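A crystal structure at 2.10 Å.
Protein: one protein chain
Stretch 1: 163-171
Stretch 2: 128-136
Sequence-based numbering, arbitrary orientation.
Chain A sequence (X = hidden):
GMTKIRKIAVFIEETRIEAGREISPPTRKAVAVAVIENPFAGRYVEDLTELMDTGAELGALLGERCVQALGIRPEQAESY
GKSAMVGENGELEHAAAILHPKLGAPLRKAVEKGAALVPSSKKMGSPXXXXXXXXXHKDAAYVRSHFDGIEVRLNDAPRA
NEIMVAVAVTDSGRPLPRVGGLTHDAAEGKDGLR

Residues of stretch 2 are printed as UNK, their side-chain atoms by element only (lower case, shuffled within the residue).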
# COMPACT_ATOMS: atom_id res chain seq x y z
N ILE A 163 3.78 4.08 -10.40
CA ILE A 163 2.71 3.55 -9.52
C ILE A 163 3.23 3.51 -8.06
O ILE A 163 4.38 3.11 -7.83
CB ILE A 163 2.21 2.14 -9.92
CG1 ILE A 163 1.80 2.09 -11.38
CG2 ILE A 163 0.98 1.70 -9.10
CD1 ILE A 163 1.27 0.73 -11.82
N MSE A 164 2.41 3.99 -7.12
CA MSE A 164 2.71 3.95 -5.69
C MSE A 164 1.79 2.86 -5.11
O MSE A 164 0.57 2.95 -5.18
CB MSE A 164 2.47 5.32 -5.02
CG MSE A 164 2.96 5.41 -3.63
SE MSE A 164 2.79 7.08 -2.77
CE MSE A 164 0.82 7.16 -2.52
N VAL A 165 2.39 1.79 -4.62
CA VAL A 165 1.65 0.63 -4.11
C VAL A 165 1.87 0.54 -2.59
O VAL A 165 2.97 0.69 -2.14
CB VAL A 165 2.21 -0.64 -4.79
CG1 VAL A 165 1.38 -1.87 -4.39
CG2 VAL A 165 2.27 -0.43 -6.33
N ALA A 166 0.83 0.24 -1.82
CA ALA A 166 0.88 0.15 -0.38
C ALA A 166 0.21 -1.11 0.16
O ALA A 166 -0.82 -1.57 -0.35
CB ALA A 166 0.21 1.42 0.25
N VAL A 167 0.82 -1.67 1.21
CA VAL A 167 0.24 -2.76 2.02
C VAL A 167 0.26 -2.31 3.49
O VAL A 167 1.28 -1.79 3.98
CB VAL A 167 1.03 -4.06 1.84
CG1 VAL A 167 0.60 -5.11 2.86
CG2 VAL A 167 0.92 -4.58 0.34
N ALA A 168 -0.85 -2.50 4.19
CA ALA A 168 -0.98 -2.11 5.59
C ALA A 168 -1.42 -3.32 6.42
O ALA A 168 -2.09 -4.21 5.90
CB ALA A 168 -1.99 -0.99 5.74
N VAL A 169 -1.01 -3.31 7.69
CA VAL A 169 -1.32 -4.33 8.68
C VAL A 169 -1.51 -3.60 10.02
O VAL A 169 -0.87 -2.57 10.26
CB VAL A 169 -0.14 -5.37 8.80
CG1 VAL A 169 -0.51 -6.48 9.75
CG2 VAL A 169 0.20 -5.97 7.42
N THR A 170 -2.41 -4.09 10.86
CA THR A 170 -2.58 -3.54 12.19
C THR A 170 -2.29 -4.63 13.20
O THR A 170 -2.40 -5.81 12.90
CB THR A 170 -4.00 -2.99 12.50
OG1 THR A 170 -4.93 -4.06 12.52
CG2 THR A 170 -4.44 -1.95 11.51
N ASP A 171 -1.88 -4.20 14.38
CA ASP A 171 -1.61 -5.10 15.47
C ASP A 171 -2.20 -4.59 16.77
O ASP A 171 -1.99 -3.44 17.16
CB ASP A 171 -0.11 -5.25 15.65
CG ASP A 171 0.25 -6.11 16.82
OD1 ASP A 171 -0.47 -7.09 17.10
OD2 ASP A 171 1.27 -5.81 17.46
N UNK A 128 2.66 13.61 -4.12
CA UNK A 128 2.27 14.22 -2.86
C UNK A 128 0.84 14.00 -2.44
O UNK A 128 0.50 14.32 -1.34
N UNK A 129 -0.01 13.43 -3.31
CA UNK A 129 -1.39 13.20 -2.95
C UNK A 129 -1.50 12.01 -2.01
O UNK A 129 -0.76 11.00 -2.13
c UNK A 129 -2.64 14.02 -5.04
c UNK A 129 -3.63 13.56 -6.11
n UNK A 129 -3.57 14.16 -7.28
o UNK A 129 -4.44 12.66 -5.87
c UNK A 129 -2.26 12.88 -4.16
N UNK A 130 -2.45 12.14 -1.09
CA UNK A 130 -2.71 11.15 -0.07
C UNK A 130 -3.49 9.95 -0.59
O UNK A 130 -4.47 10.09 -1.32
c UNK A 130 -2.56 12.85 1.86
c UNK A 130 -3.46 11.79 1.16
c UNK A 130 -3.93 10.70 2.10
N UNK A 131 -3.01 8.76 -0.25
CA UNK A 131 -3.67 7.50 -0.63
C UNK A 131 -4.19 6.91 0.67
O UNK A 131 -3.43 6.74 1.63
c UNK A 131 -1.78 4.33 -2.13
c UNK A 131 -2.67 6.52 -1.29
c UNK A 131 -4.16 5.07 -2.79
c UNK A 131 -3.07 5.10 -1.69
N UNK A 132 -5.47 6.59 0.69
CA UNK A 132 -6.07 5.98 1.85
C UNK A 132 -6.00 4.46 1.69
O UNK A 132 -6.51 3.92 0.72
o UNK A 132 -8.59 7.79 3.54
o UNK A 132 -7.68 5.91 4.34
c UNK A 132 -7.52 6.43 1.95
c UNK A 132 -7.95 6.72 3.39
N UNK A 133 -5.31 3.79 2.60
CA UNK A 133 -5.20 2.33 2.56
C UNK A 133 -6.26 1.72 3.49
O UNK A 133 -6.23 1.93 4.68
c UNK A 133 -3.80 1.85 2.94
c UNK A 133 -3.66 0.33 2.61
c UNK A 133 -2.74 2.70 2.25
N UNK A 134 -7.21 0.97 2.95
CA UNK A 134 -8.24 0.37 3.77
C UNK A 134 -7.70 -0.75 4.69
O UNK A 134 -6.65 -1.34 4.41
c UNK A 134 -8.46 -0.33 1.52
c UNK A 134 -7.36 0.64 1.53
c UNK A 134 -9.22 -0.19 2.74
N UNK A 135 -8.36 -1.00 5.80
CA UNK A 135 -7.94 -2.04 6.74
C UNK A 135 -9.17 -2.87 7.11
O UNK A 135 -10.07 -2.39 7.78
c UNK A 135 -7.32 -1.44 8.01
c UNK A 135 -4.91 -2.07 7.76
c UNK A 135 -5.88 -0.93 7.94
c UNK A 135 -5.54 -0.11 9.20
N UNK A 136 -9.20 -4.10 6.64
CA UNK A 136 -10.32 -4.97 6.91
C UNK A 136 -9.91 -5.96 7.98
O UNK A 136 -8.84 -6.57 7.88

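Position 128 has backbone atoms and no side-chain atoms. Its phi of 90° and psi of -9° would jam a CB against the carbonyl O of the preceding residue. This is Gly-128.

Position 129 carries three carbons in an unbranched run, the third bearing one oxygen and one nitrogen. That is a carboxamide on a two-carbon arm. The CA-to-CB bond points sideways, and the side chain stays clear of stretch 1. The backbone O of position 129 lies 4.2 Å from Met-164 CE. The residue is Gln-129.

Position 130 has three carbons, one carrying the other two. The CA-to-CB bond points away from stretch 1, and the side chain touches nothing there. The residue touches a crystal neighbour. It is Val-130.

Position 131 shows four carbons, forked at the second. Its CB points toward stretch 1 and sits 3.8 Å from Met-164 CE. One end of the fork reaches Ala-166. A fork one carbon beyond CB means leucine, Leu-131. Its CD2 is 4.3 Å from Ala-166 CB.

Position 132 has two carbons, the second carrying two oxygens. This short carboxylate is exposed and is out of reach of stretch 1. It is Asp-132.

Position 133 again has three carbons, forked at CB, but here CB points toward stretch 1. The two tips reach two different alanines. The residue is Val-133. CG2 lies 3.8 Å from Ala-166 CB, and CG1 lies 3.8 Å from Ala-168 CB.

Position 134 has three carbons closing a ring onto the backbone N. The CA-to-CB bond points away from stretch 1, and the ring makes no contact there. Only proline is built this way: Pro-134.

Position 135 has four carbons, forked at the second. Its CA-to-CB bond points toward stretch 1. The fork contacts Ala-168 and Thr-170. It is Leu-135. CD2 is 3.7 Å from Ala-168 CB, and CD1 is a tight 3.2 Å from Thr-170 CG2.

Position 136 has no side-chain atoms and makes no contact with stretch 1. It is Gly-136.

The contact is a packing of side chains between two strands. Their axes approach to 7.4 Å and run in the same general sense, at 42°. No hydrogen bond crosses between the stretches. Alternation in each strand turns Met-164, Ala-166, Ala-168 and Thr-170 toward Leu-131, Val-133 and Leu-135. Val-133 is central: its CA is 6.8 Å from Ala-168 CA. The alanines present only a methyl each, and the branched side chains of stretch 2 pack on them. Together the stretches bury 387 Å².

Stretch 2, residues 128-136: GQVLDVPLG
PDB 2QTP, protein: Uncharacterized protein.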